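Local structure of N-formylglutamate amidohydrolase (Ralstonia eutropha, 2Q7S) at residues Pro13-Leu24 and Pro66-Phe77; Ala23-His32 and Arg162-His172. The protein binds zinc and probably acts as a hydrolase of the N-formylglutamate amidohydrolase family. All coordinates share one frame; numbering follows the deposited sequence.

Overall arrangement
The chain opens with strand 14-17, an outermost strand of the seven-stranded mixed sheet. It turns through 18-25 into strand 26-30, which ends near the zinc at H32. Strand 71-75 then inserts between these two, and contact 1 closes that loop along strand 14-17. Helix 134-163 follows and leads into strand 166-174. Contact 2 closes this larger loop by laying that strand on the other side of strand 26-30. The two contacts cross along the chain and share A23 and L24. The centres of contacts 1 and 2 are about 9 Å apart. Together they set the order 14-17, 71-75, 26-30, 166-174 from the sheet edge inward; the zinc lies near the C-terminal ends of the last two.

Contact 1: Pro13-Leu24 and Pro66-Phe77; sequences PFTLALPEGEAL and PRVGGTLLAATF
F14 meets L73 and T15 meets A74 where strand 14-17 lies antiparallel to strand 71-75. T15 and A74 form a hydrogen-bonded pair: T15 N reaches A74 O and A74 N reaches T15 O, each at 2.9 Å. A17 and L72 make the next such pair, with A17 N to L72 O at 2.8 Å. P13 O adds a bond at the strand end from T76 N (3.1 Å).

On the face of F14, L16 and L73, the L73 methyl CD1 comes obliquely to F14 CD1 at 3.3 Å. F14 CG sits between its own N and carbonyl carbon (chi1 62°), while the ring end leads away from strand 71-75 to A151 of helix 134-163. L73 reaches Y148 and L152 of that helix. L16 sends CD1 against T71 CG2 at 3.4 Å, a tight carbon pair. On the other face A17 CB rests on P66 CG, and a water joins T15 OG1 to L72 O.

Beyond the strands, P19 lays its ring along the carbonyls of G69 and G70. A second water joins E20 N to P66 O. The chain then turns back, and L24 N bonds to G69 O (2.9 Å). G69 has positive phi, and its CA lies 3.2 Å from E22 O. E22 itself turns to R287 in a salt bridge.

Strand 71-75 is bonded on its far side to strand 26-30, so contact 1 adds an edge strand to the sheet. The side chain of A75 is about 10 Å from the zinc. Main-chain bonds hold the edge strand in register, while the face of F14, L16 and L73 is apolar and ties the sheet edge to helix 134-163 through F14 and L73.

Contact 2: Ala23-His32 and Arg162-His172; sequences ALPLVCDSPH and RFGAVWHLNLH. With ZN (zinc ion), chain C.
The zinc site lies at the C-terminal end of two neighbouring parallel strands, 26-30 and 166-174, in the central sheet. H32 ND1 binds the zinc at 2.1 Å and H172 ND1 at 2.0 Å; D55 is the third protein ligand. The two imidazoles meet obliquely, with planes at 70°. D83 holds H32 through NE2. P31 CG covers one face of the H32 ring.

Five backbone hydrogen bonds zip the strands together, from W167 N on P25 O to L171 N on D29 O. On the face of L26 and C28, C28 SG packs on L169 CB, and L26 CD1 meets L169 CG.

The other face carries a polar chain. D29 CG is turned between its own N and carbonyl carbon (chi1 80°), which brings OD1 within reach of two donors. H168 NE2 meets OD1 at 2.8 Å on the anti side, and N170 ND2 at 3.1 Å on the syn side, from opposite faces of the carboxylate plane. D29 OD2 bonds to Y148, and S246 holds H168 ND1. These bonds should fix the rotation of the carboxylate. N170 OD1 in turn accepts H172 NE2 at 2.7 Å, so N170 is the second-shell residue behind H172, and D29 holds N170 from one step further out.

At the far end P25, centre of an inverse gamma turn, packs against the C-terminal end of helix 134-163. R162 CG covers one face of the F163 ring. Over the opposite face stands P25 CD, 3.6 Å from the ring centroid and 8° off the normal, in a CH-pi contact.

Contact 1: Pro13-Leu24 and Pro66-Phe77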
# COMPACT_ATOMS: atom_id res chain seq x y z
N PRO A 13 5.19 -3.80 15.09
CA PRO A 13 5.18 -2.91 13.90
C PRO A 13 4.18 -3.26 12.78
O PRO A 13 4.04 -2.51 11.80
CB PRO A 13 6.63 -2.96 13.39
CG PRO A 13 7.21 -4.25 13.91
CD PRO A 13 6.42 -4.61 15.19
N PHE A 14 3.52 -4.41 12.90
CA PHE A 14 2.56 -4.83 11.93
C PHE A 14 1.57 -5.82 12.56
O PHE A 14 1.84 -6.43 13.58
CB PHE A 14 3.24 -5.43 10.70
CG PHE A 14 4.06 -6.68 10.98
CD1 PHE A 14 3.47 -7.93 10.99
CD2 PHE A 14 5.39 -6.60 11.24
CE1 PHE A 14 4.21 -9.09 11.26
CE2 PHE A 14 6.14 -7.75 11.51
CZ PHE A 14 5.55 -9.00 11.50
N THR A 15 0.40 -5.88 11.95
CA THR A 15 -0.53 -6.97 12.11
C THR A 15 -0.43 -7.91 10.91
O THR A 15 -0.09 -7.50 9.78
CB THR A 15 -1.97 -6.43 12.25
OG1 THR A 15 -2.26 -5.60 11.13
CG2 THR A 15 -2.12 -5.61 13.49
N LEU A 16 -0.68 -9.19 11.16
CA LEU A 16 -0.60 -10.25 10.13
C LEU A 16 -1.78 -11.18 10.35
O LEU A 16 -1.80 -11.92 11.32
CB LEU A 16 0.68 -11.02 10.24
CG LEU A 16 0.95 -12.12 9.22
CD1 LEU A 16 1.11 -11.57 7.74
CD2 LEU A 16 2.17 -12.84 9.71
N ALA A 17 -2.78 -11.04 9.49
CA ALA A 17 -4.03 -11.84 9.54
C ALA A 17 -3.86 -13.04 8.61
O ALA A 17 -3.77 -12.89 7.36
CB ALA A 17 -5.29 -10.97 9.16
N LEU A 18 -3.77 -14.21 9.24
CA LEU A 18 -3.63 -15.49 8.55
C LEU A 18 -4.98 -16.22 8.40
O LEU A 18 -5.90 -16.07 9.22
CB LEU A 18 -2.59 -16.40 9.27
CG LEU A 18 -1.18 -15.80 9.45
CD1 LEU A 18 -0.35 -16.67 10.41
CD2 LEU A 18 -0.41 -15.54 8.11
N PRO A 19 -5.10 -17.05 7.34
CA PRO A 19 -6.38 -17.74 7.15
C PRO A 19 -6.71 -18.78 8.23
O PRO A 19 -5.82 -19.47 8.70
CB PRO A 19 -6.23 -18.37 5.76
CG PRO A 19 -4.78 -18.43 5.50
CD PRO A 19 -4.10 -17.37 6.31
N GLU A 20 -7.99 -18.91 8.63
CA GLU A 20 -8.41 -20.01 9.51
C GLU A 20 -8.58 -21.36 8.84
O GLU A 20 -8.38 -22.40 9.47
CB GLU A 20 -9.70 -19.68 10.26
CG GLU A 20 -9.48 -18.80 11.49
CD GLU A 20 -10.78 -18.45 12.20
OE1 GLU A 20 -11.59 -19.37 12.48
OE2 GLU A 20 -10.97 -17.25 12.48
N GLY A 21 -8.96 -21.35 7.57
CA GLY A 21 -9.10 -22.58 6.82
C GLY A 21 -8.03 -22.74 5.75
O GLY A 21 -6.89 -22.39 5.96
N GLU A 22 -8.42 -23.31 4.61
CA GLU A 22 -7.51 -23.58 3.49
C GLU A 22 -6.78 -22.30 3.15
O GLU A 22 -7.42 -21.25 3.03
CB GLU A 22 -8.33 -24.07 2.27
CG GLU A 22 -7.69 -23.84 0.87
CD GLU A 22 -8.69 -23.99 -0.30
OE1 GLU A 22 -9.93 -23.95 -0.06
OE2 GLU A 22 -8.21 -24.13 -1.46
N ALA A 23 -5.45 -22.36 3.07
CA ALA A 23 -4.68 -21.23 2.55
C ALA A 23 -4.65 -21.23 1.00
O ALA A 23 -4.76 -22.29 0.37
CB ALA A 23 -3.28 -21.23 3.14
N LEU A 24 -4.53 -20.03 0.40
CA LEU A 24 -4.30 -19.83 -1.06
C LEU A 24 -3.16 -18.86 -1.22
O LEU A 24 -2.93 -18.06 -0.31
CB LEU A 24 -5.57 -19.22 -1.68
CG LEU A 24 -6.77 -20.19 -1.80
CD1 LEU A 24 -8.05 -19.39 -2.18
CD2 LEU A 24 -6.47 -21.27 -2.85
N PRO A 66 -8.15 -12.85 4.73
CA PRO A 66 -7.87 -14.07 5.47
C PRO A 66 -9.11 -14.98 5.59
O PRO A 66 -8.97 -16.19 5.70
CB PRO A 66 -7.40 -13.52 6.85
CG PRO A 66 -8.14 -12.31 6.99
CD PRO A 66 -8.06 -11.70 5.65
N ARG A 67 -10.30 -14.41 5.39
CA ARG A 67 -11.55 -15.17 5.45
C ARG A 67 -11.73 -16.02 4.22
O ARG A 67 -12.53 -16.90 4.24
CB ARG A 67 -12.76 -14.22 5.57
CG ARG A 67 -12.72 -13.29 6.82
CD ARG A 67 -13.90 -12.30 6.83
NE ARG A 67 -15.12 -13.03 7.17
CZ ARG A 67 -16.36 -12.70 6.78
NH1 ARG A 67 -16.62 -11.61 6.10
NH2 ARG A 67 -17.38 -13.44 7.20
N VAL A 68 -11.03 -15.70 3.14
CA VAL A 68 -11.12 -16.47 1.93
C VAL A 68 -9.82 -17.24 1.65
O VAL A 68 -9.70 -17.83 0.60
CB VAL A 68 -11.53 -15.59 0.70
CG1 VAL A 68 -12.81 -14.85 1.01
CG2 VAL A 68 -10.38 -14.62 0.29
N GLY A 69 -8.89 -17.29 2.60
CA GLY A 69 -7.67 -18.09 2.41
C GLY A 69 -6.40 -17.29 2.18
O GLY A 69 -5.32 -17.85 2.21
N GLY A 70 -6.53 -15.97 2.04
CA GLY A 70 -5.37 -15.08 1.85
C GLY A 70 -4.66 -14.65 3.11
O GLY A 70 -5.08 -14.94 4.25
N THR A 71 -3.57 -13.91 2.92
CA THR A 71 -2.85 -13.35 4.05
C THR A 71 -2.88 -11.84 3.91
O THR A 71 -2.63 -11.31 2.84
CB THR A 71 -1.38 -13.84 4.12
OG1 THR A 71 -1.38 -15.25 4.37
CG2 THR A 71 -0.64 -13.17 5.26
N LEU A 72 -3.23 -11.18 4.99
CA LEU A 72 -3.24 -9.74 5.04
C LEU A 72 -2.25 -9.20 6.07
O LEU A 72 -2.41 -9.37 7.28
CB LEU A 72 -4.66 -9.23 5.25
CG LEU A 72 -4.79 -7.70 5.31
CD1 LEU A 72 -4.37 -6.95 4.06
CD2 LEU A 72 -6.26 -7.40 5.61
N LEU A 73 -1.24 -8.54 5.53
CA LEU A 73 -0.28 -7.78 6.31
C LEU A 73 -0.58 -6.25 6.35
O LEU A 73 -0.82 -5.61 5.34
CB LEU A 73 1.11 -8.02 5.75
CG LEU A 73 2.29 -7.16 6.31
CD1 LEU A 73 2.67 -7.51 7.79
CD2 LEU A 73 3.51 -7.34 5.43
N ALA A 74 -0.51 -5.66 7.54
CA ALA A 74 -0.72 -4.23 7.65
C ALA A 74 0.23 -3.55 8.64
O ALA A 74 0.43 -4.04 9.76
CB ALA A 74 -2.17 -3.96 7.99
N ALA A 75 0.78 -2.40 8.23
CA ALA A 75 1.64 -1.56 9.10
C ALA A 75 0.88 -0.87 10.24
O ALA A 75 -0.24 -0.38 10.06
CB ALA A 75 2.37 -0.50 8.28
N THR A 76 1.47 -0.82 11.43
CA THR A 76 0.83 -0.13 12.56
C THR A 76 1.46 1.27 12.74
O THR A 76 0.87 2.17 13.34
CB THR A 76 0.91 -0.92 13.90
OG1 THR A 76 2.26 -1.25 14.15
CG2 THR A 76 0.10 -2.23 13.88
N PHE A 77 2.67 1.45 12.21
CA PHE A 77 3.34 2.73 12.23
C PHE A 77 2.88 3.56 11.05
O PHE A 77 2.46 2.99 10.03
CB PHE A 77 4.85 2.56 12.18
CG PHE A 77 5.33 1.73 11.06
CD1 PHE A 77 5.39 0.33 11.20
CD2 PHE A 77 5.71 2.30 9.84
CE1 PHE A 77 5.75 -0.47 10.20
CE2 PHE A 77 6.12 1.47 8.82
CZ PHE A 77 6.16 0.11 9.00
O HOH W 1 -3.45 -7.39 9.28
O HOH W 2 -9.87 -17.01 8.28

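Contact 2: Ala23-His32 and Arg162-His172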
# COMPACT_ATOMS: atom_id res chain seq x y z
N ALA A 23 -5.45 -22.36 3.07
CA ALA A 23 -4.68 -21.23 2.55
C ALA A 23 -4.65 -21.23 1.00
O ALA A 23 -4.76 -22.29 0.37
CB ALA A 23 -3.28 -21.23 3.14
N LEU A 24 -4.53 -20.03 0.40
CA LEU A 24 -4.30 -19.83 -1.06
C LEU A 24 -3.16 -18.86 -1.22
O LEU A 24 -2.93 -18.06 -0.31
CB LEU A 24 -5.57 -19.22 -1.68
CG LEU A 24 -6.77 -20.19 -1.80
CD1 LEU A 24 -8.05 -19.39 -2.18
CD2 LEU A 24 -6.47 -21.27 -2.85
N PRO A 25 -2.46 -18.86 -2.36
CA PRO A 25 -1.35 -17.89 -2.51
C PRO A 25 -1.80 -16.48 -2.94
O PRO A 25 -1.44 -15.99 -4.03
CB PRO A 25 -0.52 -18.49 -3.63
CG PRO A 25 -1.53 -19.25 -4.49
CD PRO A 25 -2.61 -19.73 -3.54
N LEU A 26 -2.60 -15.88 -2.10
CA LEU A 26 -3.05 -14.51 -2.21
C LEU A 26 -2.49 -13.82 -1.00
O LEU A 26 -2.90 -14.07 0.15
CB LEU A 26 -4.57 -14.46 -2.22
CG LEU A 26 -5.13 -13.03 -2.17
CD1 LEU A 26 -4.90 -12.35 -3.48
CD2 LEU A 26 -6.62 -13.11 -1.78
N VAL A 27 -1.52 -12.94 -1.23
CA VAL A 27 -0.85 -12.23 -0.12
C VAL A 27 -1.13 -10.75 -0.35
O VAL A 27 -0.87 -10.24 -1.45
CB VAL A 27 0.66 -12.50 -0.13
CG1 VAL A 27 1.40 -11.67 0.96
CG2 VAL A 27 0.92 -13.97 0.02
N CYS A 28 -1.65 -10.06 0.67
CA CYS A 28 -2.10 -8.68 0.53
C CYS A 28 -1.43 -7.81 1.58
O CYS A 28 -1.38 -8.20 2.74
CB CYS A 28 -3.62 -8.61 0.62
SG CYS A 28 -4.45 -9.52 -0.64
N ASP A 29 -0.85 -6.67 1.19
CA ASP A 29 -0.35 -5.77 2.21
C ASP A 29 -0.94 -4.35 2.13
O ASP A 29 -1.21 -3.86 1.08
CB ASP A 29 1.14 -5.79 2.31
CG ASP A 29 1.81 -4.98 1.29
OD1 ASP A 29 1.57 -5.24 0.11
OD2 ASP A 29 2.65 -4.12 1.68
N SER A 30 -1.17 -3.77 3.32
CA SER A 30 -1.65 -2.40 3.51
C SER A 30 -0.47 -1.67 4.23
O SER A 30 -0.41 -1.59 5.49
CB SER A 30 -2.96 -2.39 4.30
OG SER A 30 -3.48 -1.11 4.64
N PRO A 31 0.43 -1.06 3.45
CA PRO A 31 1.61 -0.40 4.05
C PRO A 31 1.36 0.97 4.71
O PRO A 31 2.22 1.49 5.41
CB PRO A 31 2.56 -0.23 2.86
CG PRO A 31 1.65 -0.17 1.69
CD PRO A 31 0.46 -1.02 1.97
N HIS A 32 0.23 1.59 4.38
CA HIS A 32 -0.03 2.96 4.68
C HIS A 32 -1.11 3.24 5.67
O HIS A 32 -1.39 4.40 5.92
CB HIS A 32 -0.31 3.66 3.37
CG HIS A 32 0.89 3.75 2.50
ND1 HIS A 32 0.82 4.04 1.17
CD2 HIS A 32 2.20 3.59 2.79
CE1 HIS A 32 2.04 4.06 0.66
NE2 HIS A 32 2.90 3.80 1.63
N ARG A 162 5.01 -23.11 -1.59
CA ARG A 162 3.96 -24.16 -1.48
C ARG A 162 3.14 -24.32 -2.78
O ARG A 162 2.83 -25.43 -3.21
CB ARG A 162 3.06 -23.83 -0.36
CG ARG A 162 1.80 -24.63 -0.31
CD ARG A 162 1.06 -24.44 0.95
NE ARG A 162 -0.21 -25.11 0.82
CZ ARG A 162 -1.20 -25.02 1.70
NH1 ARG A 162 -1.08 -24.29 2.80
NH2 ARG A 162 -2.32 -25.64 1.43
N PHE A 163 2.80 -23.22 -3.43
CA PHE A 163 1.84 -23.29 -4.52
C PHE A 163 2.45 -23.24 -5.91
O PHE A 163 1.81 -23.67 -6.86
CB PHE A 163 0.80 -22.20 -4.34
CG PHE A 163 -0.15 -22.45 -3.18
CD1 PHE A 163 -1.26 -23.24 -3.34
CD2 PHE A 163 0.05 -21.85 -1.98
CE1 PHE A 163 -2.13 -23.43 -2.27
CE2 PHE A 163 -0.83 -22.05 -0.91
CZ PHE A 163 -1.88 -22.84 -1.06
N GLY A 164 3.65 -22.69 -6.04
CA GLY A 164 4.28 -22.50 -7.35
C GLY A 164 3.76 -21.32 -8.12
O GLY A 164 4.09 -21.16 -9.27
N ALA A 165 3.00 -20.46 -7.45
CA ALA A 165 2.55 -19.20 -7.97
C ALA A 165 2.21 -18.32 -6.77
O ALA A 165 1.99 -18.83 -5.67
CB ALA A 165 1.32 -19.40 -8.84
N VAL A 166 2.13 -17.02 -7.00
CA VAL A 166 1.65 -16.10 -5.99
C VAL A 166 1.00 -14.87 -6.66
O VAL A 166 1.38 -14.41 -7.75
CB VAL A 166 2.82 -15.69 -5.02
CG1 VAL A 166 3.91 -14.92 -5.77
CG2 VAL A 166 2.29 -14.92 -3.81
N TRP A 167 -0.00 -14.36 -5.99
CA TRP A 167 -0.69 -13.14 -6.40
C TRP A 167 -0.66 -12.20 -5.21
O TRP A 167 -1.23 -12.52 -4.15
CB TRP A 167 -2.13 -13.44 -6.83
CG TRP A 167 -2.25 -14.15 -8.18
CD1 TRP A 167 -2.45 -13.58 -9.39
CD2 TRP A 167 -2.12 -15.56 -8.42
NE1 TRP A 167 -2.50 -14.54 -10.36
CE2 TRP A 167 -2.29 -15.76 -9.80
CE3 TRP A 167 -1.87 -16.67 -7.60
CZ2 TRP A 167 -2.21 -17.01 -10.39
CZ3 TRP A 167 -1.81 -17.92 -8.17
CH2 TRP A 167 -1.97 -18.09 -9.56
N HIS A 168 0.08 -11.10 -5.38
CA HIS A 168 0.27 -10.09 -4.37
C HIS A 168 -0.60 -8.86 -4.69
O HIS A 168 -0.54 -8.37 -5.80
CB HIS A 168 1.72 -9.71 -4.34
CG HIS A 168 2.00 -8.48 -3.55
ND1 HIS A 168 2.72 -7.43 -4.04
CD2 HIS A 168 1.64 -8.15 -2.30
CE1 HIS A 168 2.82 -6.50 -3.11
NE2 HIS A 168 2.18 -6.92 -2.04
N LEU A 169 -1.40 -8.38 -3.73
CA LEU A 169 -2.15 -7.10 -3.82
C LEU A 169 -1.54 -6.10 -2.83
O LEU A 169 -1.42 -6.38 -1.65
CB LEU A 169 -3.64 -7.27 -3.58
CG LEU A 169 -4.43 -8.33 -4.38
CD1 LEU A 169 -5.94 -8.32 -4.04
CD2 LEU A 169 -4.19 -8.17 -5.89
N ASN A 170 -1.11 -4.97 -3.35
CA ASN A 170 -0.59 -3.84 -2.59
C ASN A 170 -1.73 -2.79 -2.48
O ASN A 170 -2.19 -2.26 -3.49
CB ASN A 170 0.66 -3.32 -3.37
CG ASN A 170 1.43 -2.28 -2.62
OD1 ASN A 170 1.49 -1.12 -3.04
ND2 ASN A 170 2.05 -2.67 -1.53
N LEU A 171 -2.20 -2.51 -1.26
CA LEU A 171 -3.48 -1.90 -1.06
C LEU A 171 -3.34 -0.48 -0.55
O LEU A 171 -2.63 -0.25 0.42
CB LEU A 171 -4.28 -2.76 -0.01
CG LEU A 171 -4.46 -4.24 -0.36
CD1 LEU A 171 -5.17 -5.03 0.78
CD2 LEU A 171 -5.18 -4.43 -1.66
N HIS A 172 -4.10 0.45 -1.15
CA HIS A 172 -4.00 1.88 -0.85
C HIS A 172 -5.33 2.57 -0.93
O HIS A 172 -6.33 2.03 -1.41
CB HIS A 172 -3.04 2.58 -1.86
CG HIS A 172 -1.68 2.05 -1.80
ND1 HIS A 172 -0.68 2.64 -1.06
CD2 HIS A 172 -1.17 0.90 -2.30
CE1 HIS A 172 0.40 1.89 -1.13
NE2 HIS A 172 0.13 0.84 -1.88
ZN ZN C . -0.87 4.35 -0.08
O HOH W 3 -4.24 -24.70 3.58
O HOH W 4 -2.28 0.87 2.95